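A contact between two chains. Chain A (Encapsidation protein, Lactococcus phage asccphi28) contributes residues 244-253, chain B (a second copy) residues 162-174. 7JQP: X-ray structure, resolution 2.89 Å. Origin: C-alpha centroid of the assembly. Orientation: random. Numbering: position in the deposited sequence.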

# COMPACT_ATOMS: atom_id res chain seq x y z
N LYS A 244 20.68 -34.50 -1.17
CA LYS A 244 21.85 -33.93 -0.52
C LYS A 244 21.49 -32.74 0.37
O LYS A 244 22.12 -32.52 1.41
CB LYS A 244 22.90 -33.49 -1.55
CG LYS A 244 23.54 -34.64 -2.30
CD LYS A 244 24.68 -34.16 -3.18
CE LYS A 244 25.30 -35.32 -3.94
NZ LYS A 244 26.63 -34.98 -4.51
N ASN A 245 20.47 -31.98 -0.01
CA ASN A 245 20.01 -30.86 0.81
C ASN A 245 19.06 -31.40 1.87
O ASN A 245 17.93 -31.79 1.56
CB ASN A 245 19.33 -29.80 -0.05
CG ASN A 245 20.33 -28.88 -0.73
OD1 ASN A 245 20.53 -27.73 -0.31
ND2 ASN A 245 20.99 -29.38 -1.77
N ARG A 246 19.52 -31.42 3.12
CA ARG A 246 18.71 -32.01 4.18
C ARG A 246 17.46 -31.18 4.45
O ARG A 246 16.38 -31.74 4.71
CB ARG A 246 19.54 -32.18 5.46
CG ARG A 246 18.73 -32.71 6.64
CD ARG A 246 18.06 -34.06 6.35
NE ARG A 246 18.89 -35.24 6.58
CZ ARG A 246 19.00 -35.85 7.77
NH1 ARG A 246 18.32 -35.39 8.81
NH2 ARG A 246 19.77 -36.92 7.90
N ASP A 247 17.57 -29.85 4.38
CA ASP A 247 16.42 -29.00 4.69
C ASP A 247 15.24 -29.31 3.77
O ASP A 247 14.09 -29.42 4.24
CB ASP A 247 16.80 -27.53 4.57
CG ASP A 247 15.73 -26.59 5.10
OD1 ASP A 247 14.53 -26.92 4.97
OD2 ASP A 247 16.08 -25.53 5.66
N PHE A 248 15.49 -29.47 2.47
CA PHE A 248 14.40 -29.80 1.56
C PHE A 248 13.82 -31.17 1.88
O PHE A 248 12.59 -31.35 1.90
CB PHE A 248 14.89 -29.76 0.11
CG PHE A 248 13.92 -30.33 -0.88
CD1 PHE A 248 12.83 -29.60 -1.30
CD2 PHE A 248 14.11 -31.61 -1.38
CE1 PHE A 248 11.94 -30.13 -2.22
CE2 PHE A 248 13.22 -32.14 -2.30
CZ PHE A 248 12.13 -31.41 -2.71
N SER A 249 14.68 -32.15 2.14
CA SER A 249 14.20 -33.49 2.46
C SER A 249 13.43 -33.51 3.78
O SER A 249 12.38 -34.16 3.88
CB SER A 249 15.37 -34.47 2.51
OG SER A 249 15.87 -34.74 1.21
N ASN A 250 13.93 -32.80 4.79
CA ASN A 250 13.24 -32.75 6.07
C ASN A 250 11.88 -32.07 5.97
O ASN A 250 10.95 -32.46 6.69
CB ASN A 250 14.11 -32.02 7.11
CG ASN A 250 15.09 -32.95 7.79
OD1 ASN A 250 15.13 -34.15 7.50
ND2 ASN A 250 15.89 -32.40 8.70
N SER A 251 11.73 -31.09 5.09
CA SER A 251 10.47 -30.34 5.03
C SER A 251 9.29 -31.27 4.75
O SER A 251 8.20 -31.07 5.30
CB SER A 251 10.55 -29.28 3.94
OG SER A 251 9.33 -28.55 3.86
N LYS A 252 9.49 -32.30 3.91
CA LYS A 252 8.40 -33.21 3.57
C LYS A 252 7.87 -33.93 4.80
O LYS A 252 6.65 -34.12 4.94
CB LYS A 252 8.89 -34.20 2.52
CG LYS A 252 9.34 -33.50 1.25
CD LYS A 252 8.20 -32.77 0.55
CE LYS A 252 8.72 -32.06 -0.69
NZ LYS A 252 9.71 -31.00 -0.27
N THR A 253 8.76 -34.31 5.73
CA THR A 253 8.33 -35.04 6.92
C THR A 253 8.27 -34.16 8.16
O THR A 253 8.22 -34.67 9.28
CB THR A 253 9.29 -36.22 7.21
OG1 THR A 253 10.56 -35.73 7.68
CG2 THR A 253 9.50 -37.08 5.98
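Chain B (162-174) RNEFTVLLNLIET

The chain B stretch packs on the chain A stretch mainly helix against helix, with the residue preceding each helix also taking part. In chain B, residues 164-174 are helical, with an unbroken ladder of i to i+4 backbone hydrogen bonds from B:Val167 N to B:Asn163 O through B:Thr174 N to B:Asn170 O. B:Asn163, at the N-cap position, has left-handed backbone angles (phi/psi 53/48°), and B:Arg162 before it is extended. In chain A, A:Lys244 is helical, A:Asn245 breaks away with a psi of 108°, and a short helix begins at A:Arg246. The two helices cross steeply, with 63° between their N-to-C directions (signed crossing angle -63°) and a closest approach of 9.0 Å between their axes. The backbones are nearest at A:Phe248 and B:Thr166, whose CA atoms lie 4.9 Å apart. Together the two stretches bury 464 Å².

A:Phe248 makes the largest contribution, with 103 Å² covered. Its side chain, chi1 in the t well, enters a hole formed by B:Thr166, B:Leu169, B:Asn170 and B:Glu173, residues spaced i, i+3, i+4 and i+7, which bring two successive turns of the chain B helix to the same side. B:Leu169 covers one face of the ring: its CB lies 3.8 Å from the centroid of the A:Phe248 ring, 21° off the normal, in a CH-pi contact, and 3.5 Å from A:Phe248 CD1. B:Asn170 and B:Glu173 lie at the ring edge, where A:Phe248 CZ is 3.6 Å from B:Glu173 OE1.

Toward the start of the chain B helix the contact becomes polar. B:Asn163 ND2 donates a weak hydrogen bond to A:Asp247 OD1 at 3.2 Å. B:Asn163 is itself steadied from within its own chain, since B:Thr166 OG1 donates to B:Asn163 OD1 at 2.9 Å; the same hydroxyl oxygen, B:Thr166 OG1, lies 3.5 Å from A:Asp247 OD1, so the carboxylate rests over the first turn of the helix.

A:Asn245, at the junction preceding the chain A helix, reaches the neighbouring apolar side chains. Its CB packs 3.8 Å from B:Leu169 CD1, and A:Asn245 OD1 approaches B:Phe165 CD2 at 3.2 Å, while its ND2 is hydrogen-bonded elsewhere in the structure. B:Leu169 thus touches both A:Asn245 and A:Phe248, meeting the first with CD1 and the ring of the second with CB.

At the other end of the contact, the CA-to-CB bond of A:Lys252 points sideways, but the end of its side chain comes nearer to chain B. A:Lys252 CE lies 3.6 Å from B:Glu173 OE1. The charges are complementary, yet A:Lys252 NZ remains 4.2 Å from B:Glu173 OE1, beyond salt-bridge distance.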

# COMPACT_ATOMS: atom_id res chain seq x y z
N ARG B 162 14.59 -16.35 1.77
CA ARG B 162 14.81 -17.18 2.95
C ARG B 162 14.68 -18.65 2.58
O ARG B 162 13.68 -19.07 2.00
CB ARG B 162 13.81 -16.81 4.04
N ASN B 163 15.69 -19.44 2.94
CA ASN B 163 15.73 -20.85 2.58
C ASN B 163 15.51 -21.01 1.08
O ASN B 163 14.71 -21.83 0.62
CB ASN B 163 14.70 -21.64 3.39
CG ASN B 163 15.04 -23.11 3.50
OD1 ASN B 163 16.15 -23.54 3.17
ND2 ASN B 163 14.08 -23.90 3.96
N GLU B 164 16.24 -20.21 0.31
CA GLU B 164 16.00 -20.12 -1.13
C GLU B 164 16.11 -21.48 -1.80
O GLU B 164 15.27 -21.83 -2.64
CB GLU B 164 16.98 -19.13 -1.76
CG GLU B 164 17.02 -19.17 -3.28
CD GLU B 164 17.46 -17.85 -3.89
OE1 GLU B 164 17.10 -16.79 -3.35
OE2 GLU B 164 18.18 -17.88 -4.91
N PHE B 165 17.14 -22.26 -1.47
CA PHE B 165 17.36 -23.51 -2.18
C PHE B 165 16.21 -24.49 -1.95
O PHE B 165 15.81 -25.22 -2.87
CB PHE B 165 18.68 -24.14 -1.78
CG PHE B 165 19.32 -24.93 -2.88
CD1 PHE B 165 19.96 -24.28 -3.93
CD2 PHE B 165 19.27 -26.32 -2.89
CE1 PHE B 165 20.55 -25.00 -4.95
CE2 PHE B 165 19.86 -27.04 -3.92
CZ PHE B 165 20.50 -26.38 -4.95
N THR B 166 15.66 -24.52 -0.74
CA THR B 166 14.50 -25.38 -0.49
C THR B 166 13.32 -24.94 -1.34
O THR B 166 12.58 -25.77 -1.88
CB THR B 166 14.14 -25.37 0.99
OG1 THR B 166 15.24 -25.87 1.76
CG2 THR B 166 12.91 -26.23 1.24
N VAL B 167 13.11 -23.62 -1.47
CA VAL B 167 12.05 -23.12 -2.33
C VAL B 167 12.32 -23.48 -3.78
O VAL B 167 11.41 -23.83 -4.53
CB VAL B 167 11.89 -21.60 -2.15
CG1 VAL B 167 10.86 -21.05 -3.12
CG2 VAL B 167 11.50 -21.27 -0.71
N LEU B 168 13.58 -23.39 -4.20
CA LEU B 168 13.94 -23.75 -5.56
C LEU B 168 13.70 -25.23 -5.82
O LEU B 168 13.08 -25.60 -6.82
CB LEU B 168 15.41 -23.39 -5.82
CG LEU B 168 16.00 -23.79 -7.17
CD1 LEU B 168 15.07 -23.44 -8.31
CD2 LEU B 168 17.36 -23.12 -7.36
N LEU B 169 14.16 -26.10 -4.92
CA LEU B 169 13.99 -27.53 -5.11
C LEU B 169 12.52 -27.91 -5.18
O LEU B 169 12.14 -28.80 -5.96
CB LEU B 169 14.69 -28.30 -4.00
CG LEU B 169 16.22 -28.33 -4.04
CD1 LEU B 169 16.76 -29.06 -2.81
CD2 LEU B 169 16.72 -28.99 -5.31
N ASN B 170 11.67 -27.27 -4.37
CA ASN B 170 10.24 -27.53 -4.44
C ASN B 170 9.68 -27.19 -5.82
O ASN B 170 8.88 -27.95 -6.38
CB ASN B 170 9.50 -26.73 -3.36
CG ASN B 170 9.54 -27.41 -2.01
OD1 ASN B 170 10.14 -26.91 -1.06
ND2 ASN B 170 8.86 -28.55 -1.90
N LEU B 171 10.11 -26.06 -6.39
CA LEU B 171 9.64 -25.68 -7.72
C LEU B 171 10.14 -26.64 -8.79
O LEU B 171 9.42 -26.93 -9.75
CB LEU B 171 10.06 -24.24 -8.02
CG LEU B 171 9.46 -23.59 -9.26
CD1 LEU B 171 7.95 -23.61 -9.26
CD2 LEU B 171 9.95 -22.14 -9.35
N ILE B 172 11.37 -27.14 -8.64
CA ILE B 172 11.86 -28.14 -9.58
C ILE B 172 10.96 -29.37 -9.56
O ILE B 172 10.61 -29.92 -10.61
CB ILE B 172 13.33 -28.51 -9.26
CG1 ILE B 172 14.23 -27.28 -9.25
CG2 ILE B 172 13.85 -29.54 -10.27
CD1 ILE B 172 14.66 -26.81 -10.63
N GLU B 173 10.58 -29.82 -8.37
CA GLU B 173 9.71 -30.98 -8.24
C GLU B 173 8.32 -30.72 -8.80
O GLU B 173 7.74 -31.58 -9.47
CB GLU B 173 9.65 -31.42 -6.78
CG GLU B 173 9.07 -32.81 -6.56
CD GLU B 173 8.86 -33.13 -5.10
OE1 GLU B 173 8.98 -32.22 -4.26
OE2 GLU B 173 8.60 -34.32 -4.79
N THR B 174 7.77 -29.53 -8.54
CA THR B 174 6.42 -29.23 -9.02
C THR B 174 6.37 -29.20 -10.54
O THR B 174 5.47 -29.76 -11.16
CB THR B 174 5.96 -27.90 -8.43
OG1 THR B 174 6.15 -27.92 -7.00
CG2 THR B 174 4.49 -27.66 -8.71